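Local coordinates for (S)-imine reductase (Streptomyces sp. GF3546, PDB 4OQY), which reduces imines to amines with S selectivity, with NADPH as the probable hydride donor, at residues T7-G12 / E61-S66; E28-N33 / V48-V53; G86-N91 / K113-G118. All coordinates share one frame; numbering follows the deposited sequence.

Contact 1. Residues T7-G12 / E61-S66; sequences TVIGLG and ELIVLS
Parallel pairing of strand 6-9 with strand 62-65 joins two inner strands of the Rossmann-fold sheet, and the glycine-rich turn of the nucleotide-binding motif follows directly from it. Thr7, Val8 and Ile9 stand beside Ile63, Val64 and Leu65, and the two short segments diverge by 26°. The backbone bonds alternate as in any parallel pair: Thr7 N to Leu62 O at 3.0 Å, Val64 N to Thr7 O, Ile9 N to Val64 O, and Ser66 N to Ile9 O at 3.1 Å.

Branched apolar side chains fill both buried faces, and branching at CB, as in Thr7, Val8, Ile9, Ile63 and Val64, suits the extended backbone. On one face Ile63 bends at chi2 (-61°), which brings its CD1 back to 3.7 Å from Thr7 CB, while the two side chains run side by side. Ile63 CG2 touches the tip of Ile9 at CD1, 3.9 Å away, and Leu65 CD2 lies against Ile9 CB at 4.0 Å. Threonine fits among these carbons because its hydroxyl is satisfied nearby: OG1, beside its own backbone N, hydrogen-bonds to Ala56 O. On the other face Val8 and Val64 sit next to each other, and helix 13-24 covers Val8 through Val19 and Phe22.

Past the last bridge, Gly10 takes a positive phi (102°), and a CB there would run into Ser66 O and the carbonyl oxygen of Ile9. Gly10 and Gly12 fit the GxGxxG pattern; Leu11 and Gly12 are NADPH-binding residues, and Gly12 is the N-cap of helix 13-24. Where the turn leaves Ser66, one water links the two chains, accepting from Gly12 N at 2.9 Å and donating to Ser66 O at 2.6 Å.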
# COMPACT_ATOMS: atom_id res chain seq x y z
N THR B 7 16.42 32.50 -4.97
CA THR B 7 16.24 32.66 -3.55
C THR B 7 15.51 31.42 -3.03
O THR B 7 14.59 30.92 -3.69
CB THR B 7 15.44 33.94 -3.23
OG1 THR B 7 16.25 35.09 -3.50
CG2 THR B 7 14.99 33.98 -1.78
N VAL B 8 15.95 30.93 -1.88
CA VAL B 8 15.27 29.87 -1.18
C VAL B 8 14.91 30.38 0.22
O VAL B 8 15.78 30.80 1.00
CB VAL B 8 16.12 28.57 -1.09
CG1 VAL B 8 15.37 27.49 -0.30
CG2 VAL B 8 16.48 28.06 -2.48
N ILE B 9 13.62 30.34 0.53
CA ILE B 9 13.09 30.69 1.86
C ILE B 9 12.59 29.42 2.57
O ILE B 9 11.75 28.69 2.02
CB ILE B 9 11.95 31.71 1.71
CG1 ILE B 9 12.52 33.06 1.23
CG2 ILE B 9 11.18 31.91 3.02
CD1 ILE B 9 11.43 34.07 0.89
N GLY B 10 13.06 29.16 3.79
CA GLY B 10 12.74 27.91 4.47
C GLY B 10 13.95 26.98 4.36
O GLY B 10 14.23 26.45 3.29
N LEU B 11 14.64 26.79 5.48
CA LEU B 11 15.85 26.00 5.55
C LEU B 11 15.72 24.86 6.54
O LEU B 11 16.69 24.52 7.24
CB LEU B 11 17.03 26.89 5.93
CG LEU B 11 17.28 28.08 5.02
CD1 LEU B 11 18.44 28.91 5.55
CD2 LEU B 11 17.55 27.62 3.60
N GLY B 12 14.55 24.25 6.58
CA GLY B 12 14.43 22.90 7.10
C GLY B 12 15.17 21.93 6.19
O GLY B 12 15.86 22.32 5.24
N GLU B 61 14.33 37.13 -9.05
CA GLU B 61 12.99 36.97 -9.60
C GLU B 61 12.35 35.67 -9.08
O GLU B 61 11.17 35.66 -8.69
CB GLU B 61 13.02 36.96 -11.14
CG GLU B 61 11.63 36.88 -11.76
CD GLU B 61 11.65 36.86 -13.27
OE1 GLU B 61 12.69 36.51 -13.86
OE2 GLU B 61 10.61 37.17 -13.87
N LEU B 62 13.14 34.60 -9.07
CA LEU B 62 12.64 33.27 -8.69
C LEU B 62 12.85 32.98 -7.22
O LEU B 62 13.98 32.89 -6.73
CB LEU B 62 13.33 32.18 -9.49
CG LEU B 62 12.74 30.79 -9.26
CD1 LEU B 62 11.33 30.71 -9.81
CD2 LEU B 62 13.60 29.74 -9.92
N ILE B 63 11.71 32.85 -6.53
CA ILE B 63 11.65 32.63 -5.10
C ILE B 63 11.06 31.25 -4.85
O ILE B 63 9.88 31.01 -5.11
CB ILE B 63 10.71 33.67 -4.44
CG1 ILE B 63 11.05 35.10 -4.91
CG2 ILE B 63 10.75 33.54 -2.93
CD1 ILE B 63 12.45 35.60 -4.60
N VAL B 64 11.88 30.37 -4.32
CA VAL B 64 11.48 29.02 -3.99
C VAL B 64 11.18 28.93 -2.51
O VAL B 64 12.02 29.26 -1.66
CB VAL B 64 12.63 28.03 -4.26
CG1 VAL B 64 12.23 26.62 -3.82
CG2 VAL B 64 12.99 28.07 -5.73
N LEU B 65 9.98 28.46 -2.21
CA LEU B 65 9.52 28.32 -0.84
C LEU B 65 9.46 26.86 -0.48
O LEU B 65 8.84 26.05 -1.19
CB LEU B 65 8.12 28.91 -0.65
CG LEU B 65 7.81 30.34 -1.12
CD1 LEU B 65 6.35 30.63 -0.82
CD2 LEU B 65 8.69 31.40 -0.50
N SER B 66 10.10 26.53 0.62
CA SER B 66 10.06 25.19 1.17
C SER B 66 9.68 25.30 2.63
O SER B 66 10.54 25.31 3.51
CB SER B 66 11.44 24.55 1.05
OG SER B 66 11.33 23.18 1.37
O HOH W 1 11.83 24.92 5.69

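Contact 2. Residues E28-N33 / V48-V53; sequences EVTVWN and VLAPTV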
# COMPACT_ATOMS: atom_id res chain seq x y z
N GLU B 28 24.01 30.90 -7.93
CA GLU B 28 24.17 31.77 -6.79
C GLU B 28 22.85 31.68 -6.03
O GLU B 28 21.82 31.79 -6.65
CB GLU B 28 24.39 33.21 -7.25
CG GLU B 28 25.67 33.43 -8.05
CD GLU B 28 26.86 33.66 -7.16
OE1 GLU B 28 26.88 33.08 -6.06
OE2 GLU B 28 27.78 34.40 -7.57
N VAL B 29 22.89 31.48 -4.71
CA VAL B 29 21.65 31.32 -3.94
C VAL B 29 21.63 32.30 -2.78
O VAL B 29 22.60 32.40 -2.05
CB VAL B 29 21.53 29.88 -3.39
CG1 VAL B 29 20.14 29.64 -2.79
CG2 VAL B 29 21.79 28.87 -4.49
N THR B 30 20.52 33.02 -2.63
CA THR B 30 20.25 33.88 -1.49
C THR B 30 19.19 33.16 -0.65
O THR B 30 18.22 32.65 -1.19
CB THR B 30 19.68 35.24 -1.94
OG1 THR B 30 20.69 35.94 -2.67
CG2 THR B 30 19.28 36.10 -0.76
N VAL B 31 19.40 33.10 0.66
CA VAL B 31 18.58 32.30 1.53
C VAL B 31 18.03 33.18 2.67
O VAL B 31 18.62 34.20 3.03
CB VAL B 31 19.35 31.08 2.10
CG1 VAL B 31 19.91 30.19 0.99
CG2 VAL B 31 20.49 31.50 3.01
N TRP B 32 16.91 32.74 3.23
CA TRP B 32 16.39 33.30 4.48
C TRP B 32 15.61 32.26 5.28
O TRP B 32 15.00 31.35 4.71
CB TRP B 32 15.49 34.52 4.21
CG TRP B 32 15.01 35.25 5.50
CD1 TRP B 32 15.63 36.29 6.10
CD2 TRP B 32 13.83 34.98 6.29
NE1 TRP B 32 14.92 36.69 7.22
CE2 TRP B 32 13.83 35.88 7.37
CE3 TRP B 32 12.81 34.03 6.22
CZ2 TRP B 32 12.80 35.91 8.34
CZ3 TRP B 32 11.78 34.06 7.19
CH2 TRP B 32 11.81 34.98 8.24
N ASN B 33 15.62 32.43 6.59
CA ASN B 33 15.02 31.50 7.51
C ASN B 33 14.82 32.25 8.82
O ASN B 33 15.47 33.27 9.05
CB ASN B 33 16.00 30.35 7.75
CG ASN B 33 15.36 29.21 8.45
OD1 ASN B 33 15.75 28.85 9.56
ND2 ASN B 33 14.37 28.63 7.82
N VAL B 48 24.14 33.18 0.18
CA VAL B 48 24.20 34.49 0.79
C VAL B 48 22.99 34.58 1.70
O VAL B 48 21.87 34.34 1.25
CB VAL B 48 24.24 35.59 -0.29
CG1 VAL B 48 24.20 36.99 0.32
CG2 VAL B 48 25.46 35.42 -1.19
N LEU B 49 23.20 34.84 2.99
CA LEU B 49 22.09 34.96 3.94
C LEU B 49 21.55 36.38 3.91
O LEU B 49 22.26 37.31 4.24
CB LEU B 49 22.54 34.60 5.34
CG LEU B 49 21.49 34.78 6.43
CD1 LEU B 49 20.26 33.90 6.19
CD2 LEU B 49 22.11 34.49 7.79
N ALA B 50 20.30 36.53 3.49
CA ALA B 50 19.67 37.84 3.50
C ALA B 50 19.37 38.23 4.95
O ALA B 50 18.94 37.40 5.72
CB ALA B 50 18.38 37.79 2.69
N PRO B 51 19.56 39.51 5.31
CA PRO B 51 19.24 39.93 6.68
C PRO B 51 17.72 40.02 6.98
O PRO B 51 17.34 40.01 8.15
CB PRO B 51 19.92 41.30 6.79
CG PRO B 51 20.04 41.78 5.39
CD PRO B 51 20.28 40.55 4.56
N THR B 52 16.90 40.11 5.94
CA THR B 52 15.43 40.19 6.10
C THR B 52 14.77 39.47 4.93
O THR B 52 15.38 39.29 3.88
CB THR B 52 14.88 41.64 6.08
OG1 THR B 52 15.18 42.27 4.83
CG2 THR B 52 15.42 42.51 7.21
N VAL B 53 13.48 39.20 5.08
CA VAL B 53 12.69 38.58 4.03
C VAL B 53 12.64 39.47 2.82
O VAL B 53 12.79 39.00 1.69
CB VAL B 53 11.25 38.27 4.49
CG1 VAL B 53 10.44 37.74 3.32
CG2 VAL B 53 11.27 37.24 5.60
O HOH W 2 15.97 37.99 9.83
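Trp32 lays its six-membered ring under the CG2 methyl of Val53, a CH-pi contact in which the methyl stands over the centre of one ring face. The indole reaches it because CG is anti to the backbone N (chi1 -174°) and chi2 of 91° turns the ring across the side-chain bond. Ala50 O approaches the ring near its plane, 3.5 Å from Trp32 CD1. The indole N-H is not buried without a mate: Trp32 NE1 gives its hydrogen to a water 3.1 Å away, and that water donates in turn to Pro51 O.

Behind the ring the two chains pair as parallel strands, 48-49 forming the edge of the sheet within this chain. Val48 N bonds to Val29 O at 2.8 Å, Val48 O receives Val31 N, and Ala50 N reaches Val31 O at 2.9 Å. Val31 CG2, in the crowded position between its own N and carbonyl carbon, rests 4.0 Å from Leu49 CD1. On the opposite face Thr30 CG2 meets Ala50 CB at 3.9 Å; a small side chain suits this place, where its methyl also touches Ala56 of helix 53-58. Thr52 is that helix's N-cap, its OG1 capping a backbone N of the first turn and also bonding to Asp55.

Backbone pairing thus joins the two strands of this beta-alpha-beta unit, and past strand 48-49 a methyl and a water join Trp32 to the residues leading into helix 53-58. Directly before the NADPH-binding Asn33, the indole meets an apolar methyl with its ring face, while its polar N-H is satisfied through water.

Contact 3. Residues G86-N91 / K113-G118; sequences GKVIAN and KHLTGG
The beta-alpha-beta crossover from strand 88-91 through helix 97-109 to strand 113-119 brings Val88, Ile89, Ala90 and Asn91 alongside Lys113, His114, Leu115 and Thr116, in parallel register. Five backbone bonds tie the pair, from Lys113 N to Lys87 O at 2.9 Å, through Ile89 N to Lys113 O, Leu115 N to Ile89 O at 2.7 Å and Asn91 N to Leu115 O, to Gly117 N with Asn91 O at 3.0 Å. In the last of these the donor stands above the carbonyl plane, 41° out of it.

On one face, shared with Ile89, His114 and Asn91 cross at a slant, amide and imidazole planes 80° apart. Both side chains have CG anti to the backbone N, which sets the tip of the histidine, NE2, 3.5 Å from Asn91 CB. Asn91 ND2 is equally near the same NE2, but the polar mate of the amide lies further along the chain, where Asn91 OD1 bonds to Ser93 OG. Tyr70 touches both side chains, and Ala103 and Ala104 of helix 97-109 are small enough to admit the ring of His114. An alanine in place of His114 would probably open a gap between the sheet and helix 97-109 and leave Asn91 freer to shift.

On the other face, beside the exposed Lys113, Val88 CG1 meets Leu115 CD1 at 4.2 Å, and helix 139-149 covers both, with Val141 and His145 on Val88 and Leu149 on Leu115. Lys87, at the strand's start, sends NZ away to Leu57 O and Asn60 O.

The two faces therefore differ in chemistry: branched carbons of Val88 and Leu115 pack beneath helix 139-149, whereas on the face of Ile89 the ring of His114 packs on helix 97-109 and Asn91 on helix 70-77, with the amide oxygen held by Ser93.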
# COMPACT_ATOMS: atom_id res chain seq x y z
N GLY B 86 6.58 41.50 -9.52
CA GLY B 86 7.48 40.95 -10.53
C GLY B 86 8.16 39.67 -10.12
O GLY B 86 9.04 39.19 -10.84
N LYS B 87 7.78 39.09 -8.98
CA LYS B 87 8.37 37.82 -8.55
C LYS B 87 7.61 36.61 -9.08
O LYS B 87 6.42 36.68 -9.40
CB LYS B 87 8.44 37.73 -7.02
CG LYS B 87 9.15 38.89 -6.33
CD LYS B 87 10.62 39.00 -6.71
CE LYS B 87 11.07 40.44 -6.70
NZ LYS B 87 12.53 40.58 -6.75
N VAL B 88 8.33 35.50 -9.14
CA VAL B 88 7.76 34.21 -9.46
C VAL B 88 7.97 33.35 -8.23
O VAL B 88 9.10 33.06 -7.84
CB VAL B 88 8.45 33.56 -10.67
CG1 VAL B 88 7.91 32.16 -10.90
CG2 VAL B 88 8.25 34.41 -11.92
N ILE B 89 6.88 32.99 -7.59
CA ILE B 89 6.94 32.15 -6.42
C ILE B 89 6.75 30.69 -6.81
O ILE B 89 5.69 30.30 -7.29
CB ILE B 89 5.84 32.54 -5.44
CG1 ILE B 89 6.01 34.00 -5.05
CG2 ILE B 89 5.90 31.65 -4.20
CD1 ILE B 89 4.79 34.58 -4.39
N ALA B 90 7.80 29.90 -6.64
CA ALA B 90 7.73 28.46 -6.82
C ALA B 90 7.48 27.88 -5.44
O ALA B 90 8.40 27.67 -4.66
CB ALA B 90 9.03 27.95 -7.42
N ASN B 91 6.19 27.74 -5.12
CA ASN B 91 5.76 27.28 -3.81
C ASN B 91 5.76 25.76 -3.72
O ASN B 91 4.86 25.11 -4.24
CB ASN B 91 4.38 27.83 -3.53
CG ASN B 91 3.96 27.61 -2.10
OD1 ASN B 91 4.62 26.89 -1.36
ND2 ASN B 91 2.88 28.25 -1.71
N LYS B 113 3.63 35.95 -9.79
CA LYS B 113 3.16 34.71 -10.41
C LYS B 113 3.42 33.56 -9.45
O LYS B 113 4.38 33.60 -8.69
CB LYS B 113 3.96 34.42 -11.68
CG LYS B 113 4.03 35.58 -12.66
CD LYS B 113 2.67 35.79 -13.28
CE LYS B 113 2.72 36.86 -14.34
NZ LYS B 113 1.36 36.95 -14.93
N HIS B 114 2.60 32.53 -9.52
CA HIS B 114 2.70 31.43 -8.58
C HIS B 114 2.77 30.13 -9.32
O HIS B 114 1.90 29.84 -10.14
CB HIS B 114 1.48 31.43 -7.72
CG HIS B 114 1.45 30.38 -6.67
ND1 HIS B 114 0.91 29.13 -6.87
CD2 HIS B 114 1.79 30.43 -5.36
CE1 HIS B 114 0.95 28.45 -5.74
NE2 HIS B 114 1.48 29.22 -4.81
N LEU B 115 3.81 29.35 -9.04
CA LEU B 115 3.95 27.97 -9.50
C LEU B 115 3.81 27.05 -8.32
O LEU B 115 4.52 27.18 -7.31
CB LEU B 115 5.33 27.71 -10.15
CG LEU B 115 5.66 28.41 -11.48
CD1 LEU B 115 7.09 28.12 -11.90
CD2 LEU B 115 4.69 28.04 -12.60
N THR B 116 2.91 26.10 -8.45
CA THR B 116 2.71 25.08 -7.44
C THR B 116 3.64 23.90 -7.75
O THR B 116 3.63 23.34 -8.85
CB THR B 116 1.25 24.59 -7.44
OG1 THR B 116 0.36 25.71 -7.37
CG2 THR B 116 1.00 23.69 -6.23
N GLY B 117 4.42 23.53 -6.74
CA GLY B 117 5.31 22.37 -6.83
C GLY B 117 4.93 21.32 -5.81
O GLY B 117 4.75 21.63 -4.64
N GLY B 118 4.80 20.07 -6.26
CA GLY B 118 4.62 18.92 -5.36
C GLY B 118 5.83 17.98 -5.45
O GLY B 118 5.95 17.20 -6.40

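All three contacts lie in one sheet of the Rossmann domain, whose strands run 48-49, 29-32, 6-9, 62-65, 88-91, 113-119 across this part. Contact 1 is in the middle: its centre is about 9 Å from that of contact 2 and about 10 Å from that of contact 3, which are themselves about 18 Å apart. Backbone bonds join neighbours, Val8 N to Thr30 O on one flank and Ala90 N to Ile63 O on the other. Along the chain, contact 2 is nested within the loop that contact 1 closes, and contact 3 follows. The shared parallel direction brings the NADPH-binding residues Leu11, Gly12, Asn33 and Leu67 together beyond the strand ends.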